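Putative lipoprotein YerB (Bacillus subtilis, PDB 2PSB) is a putative membrane-anchored lipoprotein of unknown function that interacts with PcrA. Local coordinates at residues A43-G48 with I216-E221; N38-A43 with P139-Y144. All blocks are in the same frame, centred on the assembly; numbering follows the deposited sequence.

Interaction 1. Residues A43-G48 with I216-E221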
ATOM      1  N   ALA A  43       5.516  -2.399 -14.975  1.00 33.38           N
ATOM      2  CA  ALA A  43       4.813  -1.221 -14.474  1.00 33.93           C
ATOM      3  C   ALA A  43       5.724  -0.265 -13.700  1.00 32.88           C
ATOM      4  O   ALA A  43       5.297   0.813 -13.285  1.00 33.24           O
ATOM      5  CB  ALA A  43       3.651  -1.656 -13.582  1.00 33.96           C
ATOM      6  N   ARG A  44       6.979  -0.661 -13.520  1.00 31.57           N
ATOM      7  CA  ARG A  44       7.951   0.132 -12.764  1.00 28.36           C
ATOM      8  C   ARG A  44       8.770   1.026 -13.672  1.00 28.88           C
ATOM      9  O   ARG A  44       9.137   0.627 -14.768  1.00 27.60           O
ATOM     10  CB  ARG A  44       8.875  -0.814 -12.004  1.00 29.24           C
ATOM     11  CG  ARG A  44       8.132  -1.923 -11.274  1.00 24.16           C
ATOM     12  CD  ARG A  44       9.087  -2.999 -10.781  1.00 24.80           C
ATOM     13  NE  ARG A  44       8.358  -4.122 -10.211  1.00 27.66           N
ATOM     14  CZ  ARG A  44       8.887  -5.308  -9.941  1.00 26.84           C
ATOM     15  NH1 ARG A  44      10.169  -5.544 -10.188  1.00 28.82           N
ATOM     16  NH2 ARG A  44       8.128  -6.259  -9.420  1.00 22.63           N
ATOM     17  N   PRO A  45       9.048   2.265 -13.234  1.00 29.04           N
ATOM     18  CA  PRO A  45       8.626   2.833 -11.950  1.00 28.48           C
ATOM     19  C   PRO A  45       7.188   3.352 -12.044  1.00 27.50           C
ATOM     20  O   PRO A  45       6.760   3.794 -13.100  1.00 26.72           O
ATOM     21  CB  PRO A  45       9.634   3.958 -11.737  1.00 23.92           C
ATOM     22  CG  PRO A  45       9.798   4.484 -13.123  1.00 27.63           C
ATOM     23  CD  PRO A  45       9.907   3.222 -13.962  1.00 27.77           C
ATOM     24  N   GLN A  46       6.457   3.295 -10.936  1.00 26.15           N
ATOM     25  CA  GLN A  46       5.084   3.758 -10.900  1.00 23.23           C
ATOM     26  C   GLN A  46       5.044   5.263 -10.661  1.00 25.59           C
ATOM     27  O   GLN A  46       6.087   5.895 -10.447  1.00 25.70           O
ATOM     28  CB  GLN A  46       4.322   3.028  -9.794  1.00 22.28           C
ATOM     29  CG  GLN A  46       4.267   1.501  -9.979  1.00 22.64           C
ATOM     30  CD  GLN A  46       5.410   0.765  -9.282  1.00 24.22           C
ATOM     31  OE1 GLN A  46       6.514   1.303  -9.121  1.00 23.94           O
ATOM     32  NE2 GLN A  46       5.154  -0.475  -8.883  1.00 22.07           N
ATOM     33  N   SER A  47       3.842   5.836 -10.699  1.00 25.16           N
ATOM     34  CA  SER A  47       3.658   7.266 -10.469  1.00 26.26           C
ATOM     35  C   SER A  47       2.905   7.551  -9.165  1.00 27.63           C
ATOM     36  O   SER A  47       1.895   6.898  -8.867  1.00 27.61           O
ATOM     37  CB  SER A  47       2.883   7.893 -11.629  1.00 26.97           C
ATOM     38  OG  SER A  47       3.632   7.845 -12.835  1.00 28.21           O
ATOM     39  N   GLY A  48       3.417   8.512  -8.392  1.00 27.27           N
ATOM     40  CA  GLY A  48       2.777   8.920  -7.148  1.00 27.09           C
ATOM     41  C   GLY A  48       3.072   8.202  -5.838  1.00 29.05           C
ATOM     42  O   GLY A  48       2.543   8.602  -4.803  1.00 32.74           O
ATOM     43  N   ILE A 216      16.570   0.387  -7.607  1.00 35.35           N
ATOM     44  CA  ILE A 216      16.009   1.182  -6.516  1.00 35.74           C
ATOM     45  C   ILE A 216      14.612   1.701  -6.880  1.00 34.89           C
ATOM     46  O   ILE A 216      14.380   2.184  -7.989  1.00 33.09           O
ATOM     47  CB  ILE A 216      16.924   2.374  -6.141  1.00 35.94           C
ATOM     48  CG1 ILE A 216      16.471   2.957  -4.799  1.00 37.23           C
ATOM     49  CG2 ILE A 216      16.892   3.434  -7.239  1.00 37.33           C
ATOM     50  CD1 ILE A 216      17.386   4.028  -4.235  1.00 36.51           C
ATOM     51  N   THR A 217      13.682   1.576  -5.937  1.00 32.85           N
ATOM     52  CA  THR A 217      12.306   2.011  -6.145  1.00 27.44           C
ATOM     53  C   THR A 217      12.199   3.525  -6.195  1.00 29.72           C
ATOM     54  O   THR A 217      12.405   4.216  -5.196  1.00 28.15           O
ATOM     55  CB  THR A 217      11.381   1.492  -5.035  1.00 29.55           C
ATOM     56  OG1 THR A 217      11.458   0.061  -4.991  1.00 28.15           O
ATOM     57  CG2 THR A 217       9.926   1.914  -5.307  1.00 28.07           C
ATOM     58  N   THR A 218      11.846   4.027  -7.370  1.00 27.44           N
ATOM     59  CA  THR A 218      11.702   5.451  -7.601  1.00 29.28           C
ATOM     60  C   THR A 218      10.274   5.801  -8.042  1.00 28.72           C
ATOM     61  O   THR A 218       9.466   4.918  -8.342  1.00 27.91           O
ATOM     62  CB  THR A 218      12.677   5.896  -8.700  1.00 29.48           C
ATOM     63  OG1 THR A 218      12.721   7.320  -8.752  1.00 33.99           O
ATOM     64  CG2 THR A 218      12.234   5.374 -10.037  1.00 24.04           C
ATOM     65  N   ASP A 219       9.976   7.096  -8.073  1.00 28.61           N
ATOM     66  CA  ASP A 219       8.667   7.583  -8.495  1.00 30.61           C
ATOM     67  C   ASP A 219       8.877   8.245  -9.854  1.00 31.10           C
ATOM     68  O   ASP A 219       9.500   9.308  -9.946  1.00 31.43           O
ATOM     69  CB  ASP A 219       8.129   8.613  -7.492  1.00 29.45           C
ATOM     70  CG  ASP A 219       6.689   9.043  -7.789  1.00 31.00           C
ATOM     71  OD1 ASP A 219       6.233   8.910  -8.946  1.00 32.04           O
ATOM     72  OD2 ASP A 219       6.020   9.532  -6.856  1.00 28.15           O
ATOM     73  N   ARG A 220       8.367   7.618 -10.910  1.00 31.93           N
ATOM     74  CA  ARG A 220       8.527   8.178 -12.242  1.00 33.59           C
ATOM     75  C   ARG A 220       8.252   9.680 -12.263  1.00 35.11           C
ATOM     76  O   ARG A 220       8.892  10.419 -13.003  1.00 35.25           O
ATOM     77  CB  ARG A 220       7.594   7.499 -13.251  1.00 32.84           C
ATOM     78  CG  ARG A 220       7.698   8.105 -14.657  1.00 34.52           C
ATOM     79  CD  ARG A 220       6.599   7.603 -15.594  1.00 36.16           C
ATOM     80  NE  ARG A 220       6.597   6.150 -15.742  1.00 37.80           N
ATOM     81  CZ  ARG A 220       7.466   5.463 -16.477  1.00 40.15           C
ATOM     82  NH1 ARG A 220       8.422   6.099 -17.149  1.00 40.46           N
ATOM     83  NH2 ARG A 220       7.377   4.133 -16.538  1.00 37.25           N
ATOM     84  N   GLU A 221       7.312  10.127 -11.436  1.00 35.19           N
ATOM     85  CA  GLU A 221       6.938  11.537 -11.397  1.00 38.00           C
ATOM     86  C   GLU A 221       8.006  12.495 -10.861  1.00 39.27           C
ATOM     87  O   GLU A 221       8.023  13.673 -11.228  1.00 39.85           O
ATOM     88  CB  GLU A 221       5.634  11.702 -10.614  1.00 37.59           C
ATOM     89  CG  GLU A 221       4.460  10.940 -11.234  1.00 37.72           C
ATOM     90  CD  GLU A 221       4.279  11.213 -12.741  1.00 39.42           C
ATOM     91  OE1 GLU A 221       4.134  12.389 -13.132  1.00 36.03           O
ATOM     92  OE2 GLU A 221       4.283  10.241 -13.535  1.00 36.25           O
TER
HETATM   93  O   HOH W   1       5.670   2.271 -15.969  1.00 63.56           O
HETATM   94  O   HOH W   2       4.685   5.269 -14.108  1.00 30.27           O
HETATM   95  O   HOH W   3       7.167   3.572  -7.483  1.00 36.79           O

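Interaction 2. Residues N38-A43 with P139-Y144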
ATOM      1  N   ASN A  38      -0.246  -1.347  -9.818  1.00 28.00           N
ATOM      2  CA  ASN A  38       0.432  -2.405 -10.563  1.00 26.67           C
ATOM      3  C   ASN A  38       1.900  -2.535 -10.114  1.00 27.54           C
ATOM      4  O   ASN A  38       2.640  -1.550 -10.106  1.00 25.01           O
ATOM      5  CB  ASN A  38       0.373  -2.031 -12.052  1.00 25.96           C
ATOM      6  CG  ASN A  38       0.587  -3.211 -12.997  1.00 28.15           C
ATOM      7  OD1 ASN A  38       0.288  -3.105 -14.192  1.00 28.74           O
ATOM      8  ND2 ASN A  38       1.094  -4.319 -12.486  1.00 26.69           N
ATOM      9  N   ASN A  39       2.324  -3.734  -9.725  1.00 27.30           N
ATOM     10  CA  ASN A  39       3.723  -3.904  -9.356  1.00 30.83           C
ATOM     11  C   ASN A  39       4.385  -4.976 -10.223  1.00 32.57           C
ATOM     12  O   ASN A  39       5.375  -5.604  -9.831  1.00 33.92           O
ATOM     13  CB  ASN A  39       3.888  -4.239  -7.875  1.00 30.32           C
ATOM     14  CG  ASN A  39       5.349  -4.277  -7.454  1.00 32.45           C
ATOM     15  OD1 ASN A  39       6.132  -3.383  -7.796  1.00 29.23           O
ATOM     16  ND2 ASN A  39       5.725  -5.307  -6.714  1.00 29.64           N
ATOM     17  N   HIS A  40       3.817  -5.194 -11.403  1.00 33.14           N
ATOM     18  CA  HIS A  40       4.382  -6.142 -12.346  1.00 33.69           C
ATOM     19  C   HIS A  40       5.629  -5.439 -12.853  1.00 32.78           C
ATOM     20  O   HIS A  40       5.616  -4.228 -13.053  1.00 30.80           O
ATOM     21  CB  HIS A  40       3.415  -6.402 -13.503  1.00 35.06           C
ATOM     22  CG  HIS A  40       3.972  -7.302 -14.564  1.00 37.19           C
ATOM     23  ND1 HIS A  40       4.933  -6.890 -15.464  1.00 38.28           N
ATOM     24  CD2 HIS A  40       3.715  -8.598 -14.857  1.00 37.46           C
ATOM     25  CE1 HIS A  40       5.243  -7.892 -16.267  1.00 37.15           C
ATOM     26  NE2 HIS A  40       4.519  -8.941 -15.919  1.00 37.80           N
ATOM     27  N   PRO A  41       6.725  -6.186 -13.068  1.00 31.98           N
ATOM     28  CA  PRO A  41       7.979  -5.593 -13.551  1.00 31.33           C
ATOM     29  C   PRO A  41       7.819  -4.485 -14.599  1.00 32.59           C
ATOM     30  O   PRO A  41       8.480  -3.450 -14.515  1.00 33.02           O
ATOM     31  CB  PRO A  41       8.740  -6.799 -14.080  1.00 32.96           C
ATOM     32  CG  PRO A  41       8.334  -7.889 -13.116  1.00 31.88           C
ATOM     33  CD  PRO A  41       6.838  -7.655 -12.973  1.00 31.27           C
ATOM     34  N   LYS A  42       6.940  -4.701 -15.574  1.00 33.03           N
ATOM     35  CA  LYS A  42       6.710  -3.722 -16.637  1.00 34.50           C
ATOM     36  C   LYS A  42       6.015  -2.433 -16.206  1.00 34.70           C
ATOM     37  O   LYS A  42       5.943  -1.477 -16.975  1.00 33.94           O
ATOM     38  CB  LYS A  42       5.903  -4.360 -17.779  1.00 37.84           C
ATOM     39  CG  LYS A  42       6.735  -5.105 -18.833  1.00 42.46           C
ATOM     40  CD  LYS A  42       7.739  -4.169 -19.502  1.00 44.72           C
ATOM     41  CE  LYS A  42       8.533  -4.854 -20.613  1.00 47.91           C
ATOM     42  NZ  LYS A  42       7.730  -5.039 -21.856  1.00 49.38           N
ATOM     43  N   ALA A  43       5.516  -2.399 -14.975  1.00 33.38           N
ATOM     44  CA  ALA A  43       4.813  -1.221 -14.474  1.00 33.93           C
ATOM     45  C   ALA A  43       5.724  -0.265 -13.700  1.00 32.88           C
ATOM     46  O   ALA A  43       5.297   0.813 -13.285  1.00 33.24           O
ATOM     47  CB  ALA A  43       3.651  -1.656 -13.582  1.00 33.96           C
ATOM     48  N   PRO A 139      -0.887  -2.112 -22.843  1.00 32.98           N
ATOM     49  CA  PRO A 139      -1.838  -2.679 -21.885  1.00 34.12           C
ATOM     50  C   PRO A 139      -1.293  -4.005 -21.374  1.00 34.41           C
ATOM     51  O   PRO A 139      -0.586  -4.708 -22.096  1.00 34.22           O
ATOM     52  CB  PRO A 139      -3.113  -2.865 -22.719  1.00 31.50           C
ATOM     53  CG  PRO A 139      -3.006  -1.821 -23.751  1.00 34.44           C
ATOM     54  CD  PRO A 139      -1.537  -1.892 -24.145  1.00 32.31           C
ATOM     55  N   PRO A 140      -1.630  -4.373 -20.132  1.00 34.80           N
ATOM     56  CA  PRO A 140      -2.474  -3.615 -19.207  1.00 31.92           C
ATOM     57  C   PRO A 140      -1.664  -2.943 -18.110  1.00 31.15           C
ATOM     58  O   PRO A 140      -2.088  -2.904 -16.964  1.00 32.34           O
ATOM     59  CB  PRO A 140      -3.398  -4.684 -18.662  1.00 34.09           C
ATOM     60  CG  PRO A 140      -2.464  -5.844 -18.495  1.00 34.56           C
ATOM     61  CD  PRO A 140      -1.598  -5.801 -19.759  1.00 34.19           C
ATOM     62  N   HIS A 141      -0.498  -2.416 -18.477  1.00 30.68           N
ATOM     63  CA  HIS A 141       0.397  -1.744 -17.534  1.00 29.07           C
ATOM     64  C   HIS A 141       0.496  -0.265 -17.910  1.00 29.40           C
ATOM     65  O   HIS A 141       1.423   0.437 -17.491  1.00 30.22           O
ATOM     66  CB  HIS A 141       1.799  -2.370 -17.595  1.00 30.98           C
ATOM     67  CG  HIS A 141       1.813  -3.856 -17.396  1.00 29.49           C
ATOM     68  ND1 HIS A 141       1.308  -4.460 -16.267  1.00 30.28           N
ATOM     69  CD2 HIS A 141       2.265  -4.859 -18.187  1.00 31.11           C
ATOM     70  CE1 HIS A 141       1.441  -5.771 -16.368  1.00 29.32           C
ATOM     71  NE2 HIS A 141       2.019  -6.039 -17.526  1.00 29.79           N
ATOM     72  N   ASN A 142      -0.460   0.208 -18.702  1.00 27.55           N
ATOM     73  CA  ASN A 142      -0.435   1.595 -19.145  1.00 26.80           C
ATOM     74  C   ASN A 142      -1.650   2.409 -18.691  1.00 26.57           C
ATOM     75  O   ASN A 142      -1.929   3.467 -19.235  1.00 25.95           O
ATOM     76  CB  ASN A 142      -0.311   1.629 -20.672  1.00 27.75           C
ATOM     77  CG  ASN A 142      -1.592   1.195 -21.383  1.00 28.44           C
ATOM     78  OD1 ASN A 142      -2.340   0.334 -20.902  1.00 24.36           O
ATOM     79  ND2 ASN A 142      -1.837   1.783 -22.544  1.00 21.85           N
ATOM     80  N   SER A 143      -2.342   1.918 -17.671  1.00 27.25           N
ATOM     81  CA  SER A 143      -3.543   2.571 -17.157  1.00 28.17           C
ATOM     82  C   SER A 143      -3.337   3.496 -15.941  1.00 28.20           C
ATOM     83  O   SER A 143      -2.992   3.041 -14.849  1.00 27.29           O
ATOM     84  CB  SER A 143      -4.576   1.486 -16.834  1.00 26.43           C
ATOM     85  OG  SER A 143      -5.705   2.036 -16.193  1.00 32.44           O
ATOM     86  N   TYR A 144      -3.554   4.794 -16.145  1.00 28.78           N
ATOM     87  CA  TYR A 144      -3.395   5.785 -15.082  1.00 28.55           C
ATOM     88  C   TYR A 144      -4.610   6.696 -14.877  1.00 27.64           C
ATOM     89  O   TYR A 144      -5.522   6.750 -15.699  1.00 24.19           O
ATOM     90  CB  TYR A 144      -2.228   6.726 -15.376  1.00 29.63           C
ATOM     91  CG  TYR A 144      -0.881   6.071 -15.521  1.00 31.37           C
ATOM     92  CD1 TYR A 144      -0.526   5.405 -16.696  1.00 30.87           C
ATOM     93  CD2 TYR A 144       0.038   6.103 -14.471  1.00 33.04           C
ATOM     94  CE1 TYR A 144       0.713   4.785 -16.825  1.00 31.35           C
ATOM     95  CE2 TYR A 144       1.280   5.491 -14.580  1.00 30.38           C
ATOM     96  CZ  TYR A 144       1.611   4.828 -15.760  1.00 31.77           C
ATOM     97  OH  TYR A 144       2.825   4.199 -15.868  1.00 30.53           O
TER

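Interaction 1. Residues A43-G48 with I216-E221
Gly48 N gives its hydrogen to Asp219 OD1 at 2.9 Å, on the syn side of the carboxylate. Asp219 CG stands anti to the backbone N (chi1 -173°), which carries the carboxylate to Gly48 although CB points away from that loop. Glu221 N reaches Asp219 OD1 from the opposite face at 3.0 Å, closing an Asx turn, while Asp219 OD2 is hydrogen-bonded to Ser50 OG. The backbone adds Arg220 N to Gln46 O at 2.9 Å, and Ser47 OG donates to Glu221 OE2 at 2.6 Å, on its anti side. An alanine in place of Asp219 would probably leave Gly48 N and Glu221 N without their shared acceptor and the turn less firmly held. This turn lies at Asp219 on strand 215-219, in the C-terminal DUF3048 region, and meets a loop of the N-terminal one. Packing centres on Pro45, which follows a cis peptide bond. Pro45 CB presses on Thr218 CG2 at 3.4 Å, tight for two carbons, and its CG lies over the centre of one face of the Arg220 guanidinium. Of the bridging waters, one accepts from Arg220 NE and donates to Pro45 O and Ser47 OG; another links Gln46 OE1 to Thr218 O.

Interaction 2. Residues N38-A43 with P139-Y144
The backbones come nearest at Ala43 and His141, whose CA atoms are 5.4 Å apart, where the short 3-10 turn 41-43 faces the loop leading into strand 143-146. His141 carries most of the contact. Its imidazole forms an offset stack with that of His40, the centroids 4.3 Å apart and the planes inclined by 25°. NE2 of His141 sits over the centre of the His40 ring. With CG anti to the backbone N (chi1 176°), His40 CG meets His141 CE1 at 3.5 Å. On the other face of His40 lies Pro41 CD, displaced toward the rim. His40 ND1 accepts a hydrogen bond from Lys42 N at 3.0 Å, close to the ring plane, which helps fix the ring's rotation. Lys42 CB adds an aliphatic contact with His141 CD2 at 3.7 Å. Asn38 brings its side chain to the edge of the His141 ring. Around this pairing, Asn38 is tied through its backbone to Pro81, and Ser143 through its own to Val82. The contact thus joins the loop after strand 33-37 to the approach to strand 143-146, the middle strand of a three-stranded antiparallel sheet between 78-79 and 132-133.

How the interactions relate
Both contacts use the one loop between strands 33-37 and 54-59, and their centres are 11 Å apart on the same side of the chain's centre. Ala43 belongs to both. Along the chain the order is 38-43, 43-48, 139-144, 216-221, and the pairings cross. Interaction 2 stays within the N-terminal DUF3048 region, whereas interaction 1 reaches into the C-terminal one. Probable hydrogen bonds from Arg44 to Asn39 O and from Gln46 to Asn38 O brace the loop internally, and Tyr144 packs on Ser47. The one loop thus meets both the approach to strand 143-146 and strand 215-219 of the six-stranded antiparallel sheet, joining parts of the two DUF3048 regions.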